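Local coordinates for DNA polymerase (Bacillus phage phi29, PDB 2PY5), which replicates the phage genome by protein-primed, processive strand-displacement DNA synthesis and proofreads the new strand with a 3'-5' exonuclease, at residues 252-257 with 431-436; 260-265 with 353-358. The protein carries 2 engineered substitutions. All coordinates share one frame; numbering follows the deposited sequence.

Contact 1. Residues 252-257 with 431-436. With EDO (1,2-ethanediol), chain T.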
loop_
_atom_site.group_PDB
_atom_site.type_symbol
_atom_site.label_atom_id
_atom_site.label_comp_id
_atom_site.label_asym_id
_atom_site.label_seq_id
_atom_site.Cartn_x
_atom_site.Cartn_y
_atom_site.Cartn_z
ATOM N N SER F 252 -13.105 7.711 5.953
ATOM C CA SER F 252 -12.239 6.737 6.620
ATOM C C SER F 252 -12.850 5.329 6.681
ATOM O O SER F 252 -13.104 4.794 7.755
ATOM C CB SER F 252 -11.832 7.241 7.992
ATOM O OG SER F 252 -11.068 8.444 7.862
ATOM N N LEU F 253 -13.024 4.729 5.504
ATOM C CA LEU F 253 -13.678 3.425 5.368
ATOM C C LEU F 253 -13.235 2.370 6.400
ATOM O O LEU F 253 -14.066 1.802 7.104
ATOM C CB LEU F 253 -13.443 2.884 3.950
ATOM C CG LEU F 253 -14.033 1.496 3.622
ATOM C CD1 LEU F 253 -15.494 1.600 3.401
ATOM C CD2 LEU F 253 -13.315 0.914 2.411
ATOM N N TYR F 254 -11.943 2.091 6.458
ATOM C CA TYR F 254 -11.478 0.959 7.261
ATOM C C TYR F 254 -11.540 1.267 8.743
ATOM O O TYR F 254 -12.146 0.486 9.492
ATOM C CB TYR F 254 -10.100 0.495 6.801
ATOM C CG TYR F 254 -10.157 -0.239 5.467
ATOM C CD1 TYR F 254 -9.574 0.290 4.330
ATOM C CD2 TYR F 254 -10.805 -1.462 5.345
ATOM C CE1 TYR F 254 -9.644 -0.395 3.103
ATOM C CE2 TYR F 254 -10.861 -2.132 4.149
ATOM C CZ TYR F 254 -10.292 -1.607 3.044
ATOM O OH TYR F 254 -10.341 -2.301 1.826
ATOM N N PRO F 255 -11.011 2.432 9.184
ATOM C CA PRO F 255 -11.260 2.782 10.580
ATOM C C PRO F 255 -12.746 2.791 10.968
ATOM O O PRO F 255 -13.094 2.423 12.108
ATOM C CB PRO F 255 -10.644 4.182 10.704
ATOM C CG PRO F 255 -9.535 4.170 9.737
ATOM C CD PRO F 255 -10.137 3.430 8.540
ATOM N N ALA F 256 -13.628 3.222 10.060
ATOM C CA ALA F 256 -15.058 3.218 10.345
ATOM C C ALA F 256 -15.568 1.796 10.613
ATOM O O ALA F 256 -16.355 1.594 11.532
ATOM C CB ALA F 256 -15.851 3.856 9.213
ATOM N N GLN F 257 -15.125 0.823 9.831
ATOM C CA GLN F 257 -15.555 -0.572 10.089
ATOM C C GLN F 257 -15.043 -1.066 11.442
ATOM O O GLN F 257 -15.765 -1.711 12.217
ATOM C CB GLN F 257 -15.107 -1.540 8.992
ATOM C CG GLN F 257 -15.428 -1.129 7.576
ATOM C CD GLN F 257 -16.789 -0.552 7.412
ATOM O OE1 GLN F 257 -17.798 -1.188 7.727
ATOM N NE2 GLN F 257 -16.849 0.691 6.916
ATOM N N VAL F 431 -9.931 -10.497 7.736
ATOM C CA VAL F 431 -10.983 -11.015 6.857
ATOM C C VAL F 431 -12.270 -10.203 7.022
ATOM O O VAL F 431 -12.901 -9.788 6.050
ATOM C CB VAL F 431 -11.264 -12.506 7.153
ATOM C CG1 VAL F 431 -12.590 -12.945 6.561
ATOM C CG2 VAL F 431 -10.080 -13.375 6.666
ATOM N N PHE F 432 -12.668 -9.954 8.279
ATOM C CA PHE F 432 -13.914 -9.260 8.527
ATOM C C PHE F 432 -13.862 -7.744 8.379
ATOM O O PHE F 432 -14.855 -7.118 8.013
ATOM C CB PHE F 432 -14.465 -9.667 9.894
ATOM C CG PHE F 432 -15.192 -10.972 9.846
ATOM C CD1 PHE F 432 -14.510 -12.179 9.986
ATOM C CD2 PHE F 432 -16.554 -11.008 9.602
ATOM C CE1 PHE F 432 -15.202 -13.380 9.919
ATOM C CE2 PHE F 432 -17.235 -12.220 9.518
ATOM C CZ PHE F 432 -16.557 -13.395 9.675
ATOM N N ILE F 433 -12.706 -7.157 8.621
ATOM C CA ILE F 433 -12.597 -5.713 8.420
ATOM C C ILE F 433 -12.795 -5.397 6.942
ATOM O O ILE F 433 -13.576 -4.492 6.596
ATOM C CB ILE F 433 -11.295 -5.145 8.972
ATOM C CG1 ILE F 433 -11.314 -5.139 10.510
ATOM C CG2 ILE F 433 -11.073 -3.695 8.444
ATOM C CD1 ILE F 433 -9.951 -4.911 11.147
ATOM N N THR F 434 -12.130 -6.150 6.057
ATOM C CA THR F 434 -12.281 -5.888 4.616
ATOM C C THR F 434 -13.678 -6.316 4.115
ATOM O O THR F 434 -14.257 -5.647 3.245
ATOM C CB THR F 434 -11.183 -6.512 3.788
ATOM O OG1 THR F 434 -11.250 -7.943 3.884
ATOM C CG2 THR F 434 -9.807 -6.014 4.222
ATOM N N ALA F 435 -14.255 -7.371 4.706
ATOM C CA ALA F 435 -15.599 -7.823 4.329
ATOM C C ALA F 435 -16.649 -6.765 4.631
ATOM O O ALA F 435 -17.475 -6.438 3.794
ATOM C CB ALA F 435 -15.955 -9.162 5.006
ATOM N N TRP F 436 -16.592 -6.194 5.830
ATOM C CA TRP F 436 -17.500 -5.133 6.163
ATOM C C TRP F 436 -17.291 -3.896 5.274
ATOM O O TRP F 436 -18.264 -3.201 4.960
ATOM C CB TRP F 436 -17.342 -4.759 7.646
ATOM C CG TRP F 436 -18.072 -5.670 8.601
ATOM C CD1 TRP F 436 -17.531 -6.410 9.625
ATOM C CD2 TRP F 436 -19.488 -5.865 8.676
ATOM N NE1 TRP F 436 -18.526 -7.079 10.302
ATOM C CE2 TRP F 436 -19.736 -6.750 9.755
ATOM C CE3 TRP F 436 -20.570 -5.377 7.945
ATOM C CZ2 TRP F 436 -21.006 -7.170 10.083
ATOM C CZ3 TRP F 436 -21.833 -5.789 8.290
ATOM C CH2 TRP F 436 -22.040 -6.681 9.350
HETATM C C1 EDO T . -19.905 2.086 7.692
HETATM O O1 EDO T . -18.940 2.886 7.001
HETATM C C2 EDO T . -19.532 1.937 9.165
HETATM O O2 EDO T . -19.541 3.210 9.828
HETATM O O HOH W 1 -12.686 -3.636 1.248
#
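Y254 and Q257 of helix 253-260 pack on I433, T434 and W436 of the long helix 427-447. S252 to P255 are the SLYP of the family B Dx2SLYP motif (motif A), whose aspartate is the metal ligand D249. The two short helical segments run at 114° to each other, with axes 9.1 Å apart at their closest.

The tight part is around Q257. Q257 CG lies 4.0 Å from I433 O. The bend at chi2 (-42°) brings CD beside the backbone of W436, 3.9 Å from W436 O. Q257 OE1 and W436 O approach to 3.5 Å as two acceptors, without bonding. R261 NE donates to OE1, and T440 OG1 is hydrogen-bonded to W436 O. Q257 NE2 turns back to its own helix and donates to L253 O at 3.0 Å. Q257 N reaches the same oxygen from the opposite face of the carbonyl plane.

The looser side holds a diol and a water. Q257 NE2 makes a weak hydrogen bond to O1 of 1,2-ethanediol, probably from the crystallisation liquor. At Y254, CD2 meets I433 CG2 at 3.8 Å, and CE2 meets T434 CG2 at 4.0 Å. Both methyls approach the ring obliquely. The ring also stacks with Y390, and both tyrosines are probably involved in nucleotide selection. Beyond the ring a water lies 2.8 Å from Y254 OH and donates to T434 O.

Contact 2. Residues 260-265 with 353-358. With EDO (1,2-ethanediol), chain I.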
loop_
_atom_site.group_PDB
_atom_site.type_symbol
_atom_site.label_atom_id
_atom_site.label_comp_id
_atom_site.label_asym_id
_atom_site.label_seq_id
_atom_site.Cartn_x
_atom_site.Cartn_y
_atom_site.Cartn_z
ATOM N N SER F 260 -17.133 0.394 14.522
ATOM C CA SER F 260 -18.549 0.108 14.793
ATOM C C SER F 260 -19.074 -1.270 14.417
ATOM O O SER F 260 -20.149 -1.651 14.900
ATOM C CB SER F 260 -19.441 1.170 14.149
ATOM O OG SER F 260 -19.465 1.052 12.754
ATOM N N ARG F 261 -18.334 -2.044 13.629
ATOM C CA ARG F 261 -18.851 -3.333 13.197
ATOM C C ARG F 261 -18.584 -4.471 14.167
ATOM O O ARG F 261 -17.663 -4.417 14.963
ATOM C CB ARG F 261 -18.303 -3.743 11.822
ATOM C CG ARG F 261 -18.613 -2.751 10.727
ATOM C CD ARG F 261 -20.062 -2.739 10.316
ATOM N NE ARG F 261 -20.219 -2.069 9.028
ATOM C CZ ARG F 261 -21.367 -1.870 8.403
ATOM N NH1 ARG F 261 -22.518 -2.273 8.938
ATOM N NH2 ARG F 261 -21.371 -1.264 7.220
ATOM N N LEU F 262 -19.432 -5.487 14.097
ATOM C CA LEU F 262 -19.215 -6.730 14.834
ATOM C C LEU F 262 -18.017 -7.458 14.249
ATOM O O LEU F 262 -18.026 -7.824 13.073
ATOM C CB LEU F 262 -20.454 -7.615 14.751
ATOM C CG LEU F 262 -20.484 -8.856 15.627
ATOM C CD1 LEU F 262 -20.488 -8.492 17.135
ATOM C CD2 LEU F 262 -21.711 -9.689 15.256
ATOM N N LEU F 263 -17.004 -7.698 15.070
ATOM C CA LEU F 263 -15.735 -8.260 14.603
ATOM C C LEU F 263 -15.299 -9.455 15.446
ATOM O O LEU F 263 -15.627 -9.540 16.640
ATOM C CB LEU F 263 -14.647 -7.193 14.567
ATOM C CG LEU F 263 -14.865 -6.009 13.619
ATOM C CD1 LEU F 263 -13.874 -4.876 13.864
ATOM C CD2 LEU F 263 -14.786 -6.530 12.174
ATOM N N PRO F 264 -14.566 -10.390 14.841
ATOM C CA PRO F 264 -14.247 -11.650 15.507
ATOM C C PRO F 264 -13.097 -11.559 16.495
ATOM O O PRO F 264 -12.156 -10.770 16.314
ATOM C CB PRO F 264 -13.832 -12.540 14.322
ATOM C CG PRO F 264 -13.162 -11.592 13.426
ATOM C CD PRO F 264 -14.016 -10.370 13.465
ATOM N N TYR F 265 -13.139 -12.421 17.515
ATOM C CA TYR F 265 -12.003 -12.608 18.406
ATOM C C TYR F 265 -12.012 -14.036 18.967
ATOM O O TYR F 265 -12.994 -14.804 18.796
ATOM C CB TYR F 265 -12.015 -11.564 19.542
ATOM C CG TYR F 265 -13.052 -11.822 20.602
ATOM C CD1 TYR F 265 -12.730 -12.534 21.757
ATOM C CD2 TYR F 265 -14.355 -11.375 20.453
ATOM C CE1 TYR F 265 -13.680 -12.791 22.728
ATOM C CE2 TYR F 265 -15.330 -11.636 21.449
ATOM C CZ TYR F 265 -14.975 -12.362 22.552
ATOM O OH TYR F 265 -15.928 -12.612 23.551
ATOM N N PHE F 353 -16.743 -17.881 15.089
ATOM C CA PHE F 353 -15.997 -16.988 15.979
ATOM C C PHE F 353 -16.909 -16.248 16.943
ATOM O O PHE F 353 -17.953 -15.745 16.567
ATOM C CB PHE F 353 -15.243 -15.914 15.176
ATOM C CG PHE F 353 -14.326 -16.475 14.122
ATOM C CD1 PHE F 353 -14.815 -16.773 12.868
ATOM C CD2 PHE F 353 -12.996 -16.711 14.395
ATOM C CE1 PHE F 353 -13.995 -17.305 11.886
ATOM C CE2 PHE F 353 -12.173 -17.251 13.398
ATOM C CZ PHE F 353 -12.703 -17.543 12.159
ATOM N N LYS F 354 -16.423 -16.097 18.164
ATOM C CA LYS F 354 -16.941 -15.075 19.054
ATOM C C LYS F 354 -16.752 -13.710 18.419
ATOM O O LYS F 354 -15.895 -13.531 17.539
ATOM C CB LYS F 354 -16.244 -15.123 20.415
ATOM C CG LYS F 354 -16.302 -16.466 21.079
ATOM C CD LYS F 354 -15.717 -16.456 22.488
ATOM C CE LYS F 354 -14.242 -16.672 22.484
ATOM N NZ LYS F 354 -13.805 -17.170 23.837
ATOM N N ALA F 355 -17.533 -12.738 18.867
ATOM C CA ALA F 355 -17.463 -11.429 18.261
ATOM C C ALA F 355 -17.938 -10.324 19.178
ATOM O O ALA F 355 -18.754 -10.549 20.093
ATOM C CB ALA F 355 -18.264 -11.426 16.963
ATOM N N THR F 356 -17.430 -9.129 18.916
ATOM C CA THR F 356 -17.771 -7.965 19.711
ATOM C C THR F 356 -17.509 -6.705 18.891
ATOM O O THR F 356 -16.734 -6.735 17.914
ATOM C CB THR F 356 -16.964 -7.933 21.015
ATOM O OG1 THR F 356 -17.515 -6.930 21.884
ATOM C CG2 THR F 356 -15.501 -7.643 20.747
ATOM N N THR F 357 -18.148 -5.619 19.294
ATOM C CA THR F 357 -17.823 -4.303 18.794
ATOM C C THR F 357 -16.891 -3.663 19.799
ATOM O O THR F 357 -16.777 -4.138 20.934
ATOM C CB THR F 357 -19.084 -3.437 18.609
ATOM O OG1 THR F 357 -19.710 -3.195 19.890
ATOM C CG2 THR F 357 -20.046 -4.114 17.655
ATOM N N GLY F 358 -16.216 -2.591 19.395
ATOM C CA GLY F 358 -15.490 -1.753 20.336
ATOM C C GLY F 358 -14.026 -2.052 20.637
ATOM O O GLY F 358 -13.404 -1.332 21.433
HETATM C C1 EDO I . -22.673 -4.111 15.650
HETATM O O1 EDO I . -23.593 -5.147 15.289
HETATM C C2 EDO I . -22.977 -2.847 14.849
HETATM O O2 EDO I . -22.748 -1.657 15.622
HETATM O O HOH W 2 -15.911 -2.881 16.326
HETATM O O HOH W 3 -13.849 -17.315 18.552
#
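An antiparallel strand pair joins L263, P264 and Y265 to K354, A355 and T356. Strand 263-265 pairs here with the end of strand 340-356, in a small antiparallel sheet of the polymerization region. T356 binds single-stranded DNA and is essential for 3'-5' exonucleolysis, though the contact lies about 15 Å (nearest atoms) from the DNA bound here.

L263 and T356 form a hydrogen-bonded pair. L263 N donates to T356 O at 3.0 Å, from above the carbonyl plane. T356 N returns a bond to L263 O at 2.9 Å, in the carbonyl plane. P264 and A355 form the next, non-hydrogen-bonded pair, with CA atoms 4.2 Å apart. Here the missing N-H of P264 costs no cross-strand bond. CA-H...O contacts, P264 CA to K354 O and A355 CA to L263 O, fill in. Y265 N then donates to K354 O.

On the P264 and A355 face, A355 CB meets L262 CG at 3.6 Å, and P264 CB meets F353 CB. L262 has CG anti to its backbone N (chi1 -171°), which places that carbon beside the alanine methyl. L283 covers this patch. On the Y265 face, K354 CB makes a CH-pi contact over one face of the tyrosine ring, 3.9 Å from the centroid and offset toward the rim. A355 C lies at the ring edge, in plane, and T356 CG2 approaches obliquely.

One water lies between G358 N, from which it accepts, and R261 O. Nearby, 1,2-ethanediol O2 donates to S260 O at 2.7 Å, and its C1 lies beside T357 CG2. Main-chain bonds thus fix the register. Y265 O and K354 O, 3.4 Å apart, are both acceptors, and a second water links Y265 O to K354 N instead.

How the contacts relate
The centres of contacts 1 and 2 lie 12 Å apart, and W436 links them. Its NE1 is 2.9 Å from L262 O, a probable hydrogen bond, and its CE3 packs 3.5 Å from R261 NE. F432 CB also touches P264 CD at 3.7 Å. Strand 263-265 follows helix 253-260 after a short turn. Both segments of contact 2 lie between those of contact 1 in the chain, so contact 2 is nested within it. Contact 1 is nearer the substrate: its closest atom is about 8 Å from the bound DNA. Y254 binds 5-methyl-UTP in another structure of this polymerase. D249 and V250, ligands of the catalytic magnesium, come just before S252. The side chain of L263 is about 8 Å from that of Y390.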